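Aldehyde dehydrogenase (Trypanosoma brucei, PDB 5MYP) probably oxidises aldehydes to carboxylic acids with NAD+ as electron acceptor. Local coordinates at residues 6-10 / 157-161; 110-116 / 455-461; 327-331 / 355-361. All blocks are in the same frame, centred on the assembly; numbering follows the deposited sequence.

Overall arrangement
How chemistry follows place in a fold is well illustrated here: all three contacts are only partly buried and lie away from the predicted active-site residues Glu223 and Cys259, yet each is built differently. Contact 1 lays the ordered N-terminus on a helix of the coenzyme-binding fold, mainly by van der Waals packing. Contact 2 is a regular strand pairing with eight backbone hydrogen bonds and charged side chains, on an arm that also meets the second subunit. Contact 3, about 53 Å centre to centre from contact 2 and across the chain's centre, joins the C-terminal end of a helix to a loop beside another sheet through CH-pi contacts and one hydrogen bond. No two share an element.

Contact 1: residues 6-10 / 157-161; sequences AGVPE and PATAE
Residues 6-10 have no regular structure, whereas 157-161 form the first turn of helix 157-170, closed by the hydrogen bond from Glu161 N to Pro157 O (2.8 Å). Gly7 sits at positive phi (77/14), a region readily reached without a side chain; Val8 (-145/142) and Pro9 (-79/151) then continue extended past the helix. The CA atoms of Gly7 and Ala158 are 4.7 Å apart, those of Val8 and Pro157 4.8 Å, and those of Pro9 and Glu161 4.3 Å. Gly7 O approaches Ala158 N at 3.3 Å, but at an angle too poor for a hydrogen bond; Ala158 N is instead bound by Asp64 of helix 54-65, which also holds the Thr159 hydroxyl. Helix 157-170 is the connection of a beta-alpha-beta crossover between the adjacent parallel strands 147-151 and 176-178, part of the Rossmann-like coenzyme-binding fold of this family, and the N-terminal segment packs on its opening turn. Two prolines supply much of the packing. Pro9 CG meets Ala160 CB at 3.7 Å, and Pro9 CD rests 3.4 Å from Pro157 O; Pro157 CB in turn touches Val8 CG1 at 3.7 Å, although the CA-to-CB bond of Val8 points away from the helix. Glu161, with chi1 and chi2 both t, stretches back along the segment so that its OE1 stands 3.2 Å from Gly7 CA, while its OE2 lies 3.6 Å from Ala6 CB. Beyond the pair, Asn180 packs against both Pro9 and Ala160.

Contact 2: residues 110-116 / 455-461; sequences DCELQYE and HRRPVMR
Arg461 gathers two acids from the facing strand: its NH1 donates to Asp110 OD2 (3.0 Å) and its NH2 to Glu112 OE1 (3.1 Å), both salt bridges close to the guanidinium plane. Gln114 NE2 adds a hydrogen bond to Glu112 OE1 (3.2 Å), Lys99 pairs with Asp110, and Glu409 of the second subunit also binds Arg461. Further along the same face, a water joins Gln114 OE1 (2.7 Å) to Arg457 NH1 (3.2 Å), and Glu116 OE1 lies over the guanidinium face in a long, purely electrostatic salt bridge to Arg457 NH1 (3.8 Å). The main partner of Glu116 is Ser413, and that of Arg457 is Ser414, both of the second subunit. Beneath these groups runs a regular antiparallel pairing, Asp110 opposite Arg461 through Glu116 opposite His455, with segment axes 4.4 Å apart at 148°. The hydrogen-bonded pairs are Asp110 with Arg461, Glu112 with Val459, Gln114 with Arg457 and Glu116 with His455; among their bonds, Arg457 N to Gln114 O is the shortest at 2.6 Å, and Arg461 N to Asp110 O measures 2.7 Å. The non-hydrogen-bonded pairs turn Cys111, Leu113, Tyr115, Arg456, Pro458 and Met460 to the other face, where Leu113 CD2 meets Pro458 CB at 4.0 Å and Cys111 SG meets Met460 CE at 3.9 Å. Such an extended beta arm is characteristic of the oligomerisation region of aldehyde dehydrogenases. Strand 110-124 carries on into the parallel coenzyme-domain sheet, Leu113 bonds to Val98 through the backbone, and residues 459-461 pair in parallel with a strand of the second subunit, so the sheet crosses the interface.

Contact 3: residues 327-331 / 355-361; sequences EFMKG and IDPTHPV
His359 spreads its imidazole over Gly331, whose CA stands 3.4 Å from the ring centroid and 11° off its normal, a CH-pi contact. Glycine suits this spot: an ideal CB would come within 2.5 Å of His359 ND1 and clash. The ring, at chi1 t, is steadied by the hydrogen bond from Val361 N to His359 ND1 (3.0 Å). Beside it, Val361 CA sits over the Phe328 ring, 4.0 Å from its centroid; Phe328 CB touches Val361 CG2 at 3.6 Å, and Phe328 CE1 meets Pro360 CB at 3.7 Å. A single hydrogen bond crosses, Asp356 N to Gly331 O (3.3 Å). Residues 329-330 form a 3-10 segment following helix 319-328, with Gly331 N bonded to Phe328 O (3.2 Å). In the other segment, Asp356 to His359 form a type I beta turn, where Thr358 OG1 donates to Asp356 OD1 (2.8 Å). The contact thus joins the lead-in to strand 333-336 with the exit of its antiparallel partner 346-353, at the edge of the alpha/beta catalytic domain.

Contact 1: residues 6-10 / 157-161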
# COMPACT_ATOMS: atom_id res chain seq x y z
N ALA A 6 24.44 -32.22 6.21
CA ALA A 6 23.43 -32.22 5.10
C ALA A 6 23.54 -30.97 4.23
O ALA A 6 23.59 -31.08 3.00
CB ALA A 6 22.02 -32.34 5.67
N GLY A 7 23.58 -29.80 4.86
CA GLY A 7 23.64 -28.52 4.14
C GLY A 7 22.32 -28.06 3.53
O GLY A 7 22.32 -27.14 2.71
N VAL A 8 21.22 -28.69 3.93
CA VAL A 8 19.88 -28.39 3.38
C VAL A 8 18.84 -28.53 4.50
O VAL A 8 18.97 -29.42 5.35
CB VAL A 8 19.52 -29.34 2.20
CG1 VAL A 8 20.35 -29.02 0.96
CG2 VAL A 8 19.68 -30.82 2.57
N PRO A 9 17.82 -27.65 4.53
CA PRO A 9 16.75 -27.84 5.50
C PRO A 9 15.76 -28.91 5.03
O PRO A 9 15.59 -29.11 3.83
CB PRO A 9 16.08 -26.46 5.55
CG PRO A 9 16.29 -25.91 4.19
CD PRO A 9 17.62 -26.43 3.73
N GLU A 10 15.13 -29.60 5.98
CA GLU A 10 14.07 -30.55 5.66
C GLU A 10 12.86 -29.76 5.15
O GLU A 10 12.50 -28.74 5.73
CB GLU A 10 13.68 -31.36 6.90
CG GLU A 10 12.68 -32.47 6.64
CD GLU A 10 12.33 -33.26 7.90
OE1 GLU A 10 13.20 -33.42 8.78
OE2 GLU A 10 11.17 -33.74 8.00
N PRO A 157 20.51 -22.96 0.58
CA PRO A 157 20.12 -24.02 1.51
C PRO A 157 20.92 -24.08 2.81
O PRO A 157 20.34 -24.38 3.86
CB PRO A 157 20.31 -25.30 0.69
CG PRO A 157 21.36 -24.95 -0.30
CD PRO A 157 21.08 -23.52 -0.66
N ALA A 158 22.22 -23.81 2.76
CA ALA A 158 23.06 -23.83 3.97
C ALA A 158 22.59 -22.77 4.97
O ALA A 158 22.50 -23.03 6.18
CB ALA A 158 24.53 -23.63 3.62
N THR A 159 22.28 -21.57 4.47
CA THR A 159 21.75 -20.49 5.29
C THR A 159 20.36 -20.83 5.83
O THR A 159 20.08 -20.58 6.99
CB THR A 159 21.70 -19.16 4.51
OG1 THR A 159 23.00 -18.87 3.97
CG2 THR A 159 21.27 -18.00 5.41
N ALA A 160 19.51 -21.40 4.98
CA ALA A 160 18.17 -21.84 5.38
C ALA A 160 18.22 -22.90 6.48
O ALA A 160 17.44 -22.85 7.43
CB ALA A 160 17.40 -22.37 4.18
N GLU A 161 19.13 -23.87 6.35
CA GLU A 161 19.32 -24.91 7.36
C GLU A 161 19.74 -24.31 8.70
O GLU A 161 19.14 -24.60 9.74
CB GLU A 161 20.36 -25.93 6.90
CG GLU A 161 20.51 -27.14 7.83
CD GLU A 161 21.67 -28.05 7.46
OE1 GLU A 161 22.74 -27.53 7.06
OE2 GLU A 161 21.52 -29.28 7.58

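Contact 2: residues 110-116 / 455-461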
# COMPACT_ATOMS: atom_id res chain seq x y z
N ASP A 110 -11.63 16.13 18.97
CA ASP A 110 -10.37 15.54 19.41
C ASP A 110 -10.04 14.35 18.51
O ASP A 110 -10.66 13.28 18.63
CB ASP A 110 -10.48 15.10 20.87
CG ASP A 110 -9.29 14.25 21.33
OD1 ASP A 110 -8.15 14.58 20.96
OD2 ASP A 110 -9.51 13.25 22.06
N CYS A 111 -9.05 14.53 17.62
CA CYS A 111 -8.66 13.49 16.64
C CYS A 111 -7.24 12.96 16.86
O CYS A 111 -6.35 13.71 17.26
CB CYS A 111 -8.82 14.03 15.22
SG CYS A 111 -10.52 14.48 14.81
N GLU A 112 -7.04 11.68 16.55
CA GLU A 112 -5.76 10.98 16.68
C GLU A 112 -5.58 9.96 15.56
O GLU A 112 -6.57 9.42 15.06
CB GLU A 112 -5.72 10.18 17.99
CG GLU A 112 -5.38 10.97 19.24
CD GLU A 112 -5.22 10.05 20.45
OE1 GLU A 112 -5.52 8.83 20.36
OE2 GLU A 112 -4.79 10.53 21.51
N LEU A 113 -4.33 9.69 15.20
CA LEU A 113 -3.98 8.56 14.33
C LEU A 113 -3.21 7.56 15.18
O LEU A 113 -2.08 7.81 15.58
CB LEU A 113 -3.14 9.03 13.14
CG LEU A 113 -3.71 10.18 12.31
CD1 LEU A 113 -2.78 10.50 11.14
CD2 LEU A 113 -5.11 9.88 11.81
N GLN A 114 -3.86 6.43 15.50
CA GLN A 114 -3.24 5.37 16.31
C GLN A 114 -2.66 4.32 15.37
O GLN A 114 -3.10 4.19 14.23
CB GLN A 114 -4.28 4.72 17.23
CG GLN A 114 -4.90 5.68 18.26
CD GLN A 114 -5.92 5.01 19.17
OE1 GLN A 114 -6.20 3.81 19.05
NE2 GLN A 114 -6.49 5.79 20.09
N TYR A 115 -1.66 3.58 15.85
CA TYR A 115 -1.07 2.47 15.10
C TYR A 115 -1.39 1.17 15.80
O TYR A 115 -1.21 1.07 17.01
CB TYR A 115 0.44 2.65 14.97
CG TYR A 115 0.80 3.84 14.13
CD1 TYR A 115 0.93 3.72 12.75
CD2 TYR A 115 0.96 5.10 14.70
CE1 TYR A 115 1.24 4.82 11.96
CE2 TYR A 115 1.28 6.21 13.93
CZ TYR A 115 1.42 6.06 12.56
OH TYR A 115 1.74 7.15 11.79
N GLU A 116 -1.89 0.19 15.05
CA GLU A 116 -2.20 -1.13 15.60
C GLU A 116 -1.56 -2.24 14.76
O GLU A 116 -1.34 -2.06 13.55
CB GLU A 116 -3.72 -1.34 15.71
CG GLU A 116 -4.48 -1.29 14.39
CD GLU A 116 -5.94 -1.69 14.51
OE1 GLU A 116 -6.42 -2.00 15.62
OE2 GLU A 116 -6.63 -1.71 13.46
N HIS A 455 -1.46 -0.98 10.99
CA HIS A 455 -2.60 -0.26 10.46
C HIS A 455 -2.68 1.09 11.15
O HIS A 455 -2.78 1.16 12.37
CB HIS A 455 -3.89 -1.04 10.67
CG HIS A 455 -5.11 -0.27 10.30
ND1 HIS A 455 -5.15 0.52 9.18
CD2 HIS A 455 -6.33 -0.16 10.88
CE1 HIS A 455 -6.34 1.08 9.08
NE2 HIS A 455 -7.08 0.69 10.10
N ARG A 456 -2.62 2.17 10.37
CA ARG A 456 -2.82 3.52 10.88
C ARG A 456 -4.33 3.75 11.00
O ARG A 456 -5.03 3.80 9.99
CB ARG A 456 -2.18 4.56 9.95
CG ARG A 456 -2.28 5.99 10.45
CD ARG A 456 -1.55 6.96 9.55
NE ARG A 456 -2.00 6.86 8.16
CZ ARG A 456 -1.42 7.49 7.14
NH1 ARG A 456 -0.37 8.29 7.31
NH2 ARG A 456 -1.91 7.32 5.91
N ARG A 457 -4.81 3.88 12.23
CA ARG A 457 -6.23 3.88 12.55
C ARG A 457 -6.70 5.24 13.09
O ARG A 457 -6.36 5.59 14.22
CB ARG A 457 -6.51 2.79 13.58
CG ARG A 457 -7.99 2.52 13.85
CD ARG A 457 -8.09 1.59 15.03
NE ARG A 457 -9.41 0.96 15.22
CZ ARG A 457 -9.78 0.33 16.33
NH1 ARG A 457 -8.95 0.24 17.38
NH2 ARG A 457 -10.99 -0.21 16.42
N PRO A 458 -7.47 6.00 12.29
CA PRO A 458 -7.96 7.30 12.77
C PRO A 458 -9.02 7.17 13.86
O PRO A 458 -9.89 6.29 13.77
CB PRO A 458 -8.56 7.94 11.51
CG PRO A 458 -8.94 6.78 10.66
CD PRO A 458 -7.85 5.78 10.88
N VAL A 459 -8.93 8.02 14.87
CA VAL A 459 -9.90 8.07 15.96
C VAL A 459 -10.40 9.51 16.10
O VAL A 459 -9.59 10.43 16.19
CB VAL A 459 -9.28 7.59 17.29
CG1 VAL A 459 -10.31 7.68 18.42
CG2 VAL A 459 -8.72 6.18 17.14
N MET A 460 -11.72 9.69 16.09
CA MET A 460 -12.35 11.00 16.28
C MET A 460 -13.23 10.94 17.52
O MET A 460 -14.15 10.12 17.58
CB MET A 460 -13.21 11.36 15.06
CG MET A 460 -14.16 12.54 15.27
SD MET A 460 -15.10 12.98 13.81
CE MET A 460 -13.96 14.08 12.98
N ARG A 461 -12.97 11.81 18.50
CA ARG A 461 -13.75 11.84 19.74
C ARG A 461 -14.57 13.13 19.81
O ARG A 461 -14.03 14.23 19.70
CB ARG A 461 -12.84 11.70 20.96
CG ARG A 461 -11.87 10.52 20.85
CD ARG A 461 -11.44 9.99 22.21
NE ARG A 461 -10.40 8.96 22.07
CZ ARG A 461 -9.11 9.19 21.84
NH1 ARG A 461 -8.64 10.44 21.71
NH2 ARG A 461 -8.27 8.15 21.73
O HOH W 1 -6.02 1.56 17.60

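Contact 3: residues 327-331 / 355-361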
# COMPACT_ATOMS: atom_id res chain seq x y z
N GLU A 327 25.97 -15.83 -22.67
CA GLU A 327 25.31 -15.43 -23.92
C GLU A 327 25.11 -13.91 -24.05
O GLU A 327 25.13 -13.39 -25.17
CB GLU A 327 23.95 -16.14 -24.11
CG GLU A 327 24.03 -17.62 -24.45
CD GLU A 327 24.83 -17.89 -25.72
OE1 GLU A 327 25.84 -18.61 -25.62
OE2 GLU A 327 24.46 -17.37 -26.80
N PHE A 328 24.92 -13.21 -22.93
CA PHE A 328 24.84 -11.74 -22.93
C PHE A 328 26.09 -11.04 -23.47
O PHE A 328 25.98 -9.93 -23.99
CB PHE A 328 24.51 -11.18 -21.53
CG PHE A 328 23.07 -11.35 -21.08
CD1 PHE A 328 22.03 -11.63 -21.97
CD2 PHE A 328 22.76 -11.17 -19.74
CE1 PHE A 328 20.72 -11.75 -21.51
CE2 PHE A 328 21.46 -11.29 -19.28
CZ PHE A 328 20.44 -11.58 -20.17
N MET A 329 27.26 -11.67 -23.35
CA MET A 329 28.50 -11.11 -23.91
C MET A 329 28.47 -10.96 -25.45
O MET A 329 29.24 -10.18 -26.00
CB MET A 329 29.72 -11.95 -23.50
CG MET A 329 30.04 -11.91 -22.02
SD MET A 329 31.55 -12.81 -21.61
CE MET A 329 31.41 -12.90 -19.82
N LYS A 330 27.58 -11.70 -26.11
CA LYS A 330 27.41 -11.62 -27.57
C LYS A 330 26.73 -10.33 -28.03
O LYS A 330 26.85 -9.95 -29.19
CB LYS A 330 26.60 -12.82 -28.10
CG LYS A 330 27.11 -14.20 -27.71
CD LYS A 330 28.49 -14.50 -28.27
CE LYS A 330 28.97 -15.88 -27.85
NZ LYS A 330 28.01 -16.96 -28.23
N GLY A 331 26.00 -9.67 -27.13
CA GLY A 331 25.29 -8.43 -27.46
C GLY A 331 26.13 -7.17 -27.56
O GLY A 331 25.58 -6.09 -27.80
N ILE A 355 26.93 -1.67 -27.97
CA ILE A 355 25.79 -2.53 -27.66
C ILE A 355 24.70 -2.38 -28.72
O ILE A 355 24.48 -1.29 -29.25
CB ILE A 355 25.23 -2.25 -26.23
CG1 ILE A 355 25.89 -3.18 -25.22
CG2 ILE A 355 23.72 -2.46 -26.12
CD1 ILE A 355 27.35 -2.91 -25.00
N ASP A 356 24.04 -3.50 -29.02
CA ASP A 356 22.75 -3.50 -29.70
C ASP A 356 21.67 -3.34 -28.62
O ASP A 356 21.46 -4.28 -27.84
CB ASP A 356 22.58 -4.82 -30.47
CG ASP A 356 21.22 -4.94 -31.14
OD1 ASP A 356 20.54 -3.92 -31.37
OD2 ASP A 356 20.83 -6.09 -31.44
N PRO A 357 20.99 -2.17 -28.55
CA PRO A 357 19.98 -1.96 -27.49
C PRO A 357 18.81 -2.96 -27.48
O PRO A 357 18.19 -3.16 -26.42
CB PRO A 357 19.46 -0.54 -27.76
CG PRO A 357 20.52 0.11 -28.58
CD PRO A 357 21.09 -0.98 -29.42
N THR A 358 18.51 -3.56 -28.63
CA THR A 358 17.45 -4.57 -28.75
C THR A 358 17.88 -5.97 -28.28
O THR A 358 17.01 -6.84 -28.11
CB THR A 358 16.94 -4.69 -30.20
OG1 THR A 358 18.00 -5.14 -31.05
CG2 THR A 358 16.42 -3.34 -30.71
N HIS A 359 19.18 -6.21 -28.11
CA HIS A 359 19.69 -7.50 -27.61
C HIS A 359 19.18 -7.73 -26.18
O HIS A 359 19.06 -6.77 -25.41
CB HIS A 359 21.23 -7.53 -27.63
CG HIS A 359 21.82 -8.87 -27.29
ND1 HIS A 359 21.97 -9.30 -25.99
CD2 HIS A 359 22.29 -9.87 -28.06
CE1 HIS A 359 22.50 -10.51 -25.97
NE2 HIS A 359 22.71 -10.88 -27.22
N PRO A 360 18.88 -9.00 -25.82
CA PRO A 360 18.47 -9.36 -24.45
C PRO A 360 19.27 -8.75 -23.28
O PRO A 360 18.68 -8.49 -22.23
CB PRO A 360 18.61 -10.88 -24.45
CG PRO A 360 18.25 -11.27 -25.85
CD PRO A 360 18.68 -10.14 -26.75
N VAL A 361 20.57 -8.50 -23.46
CA VAL A 361 21.42 -7.88 -22.43
C VAL A 361 20.96 -6.46 -22.04
O VAL A 361 21.19 -6.03 -20.91
CB VAL A 361 22.92 -7.87 -22.84
CG1 VAL A 361 23.20 -6.85 -23.94
CG2 VAL A 361 23.82 -7.60 -21.63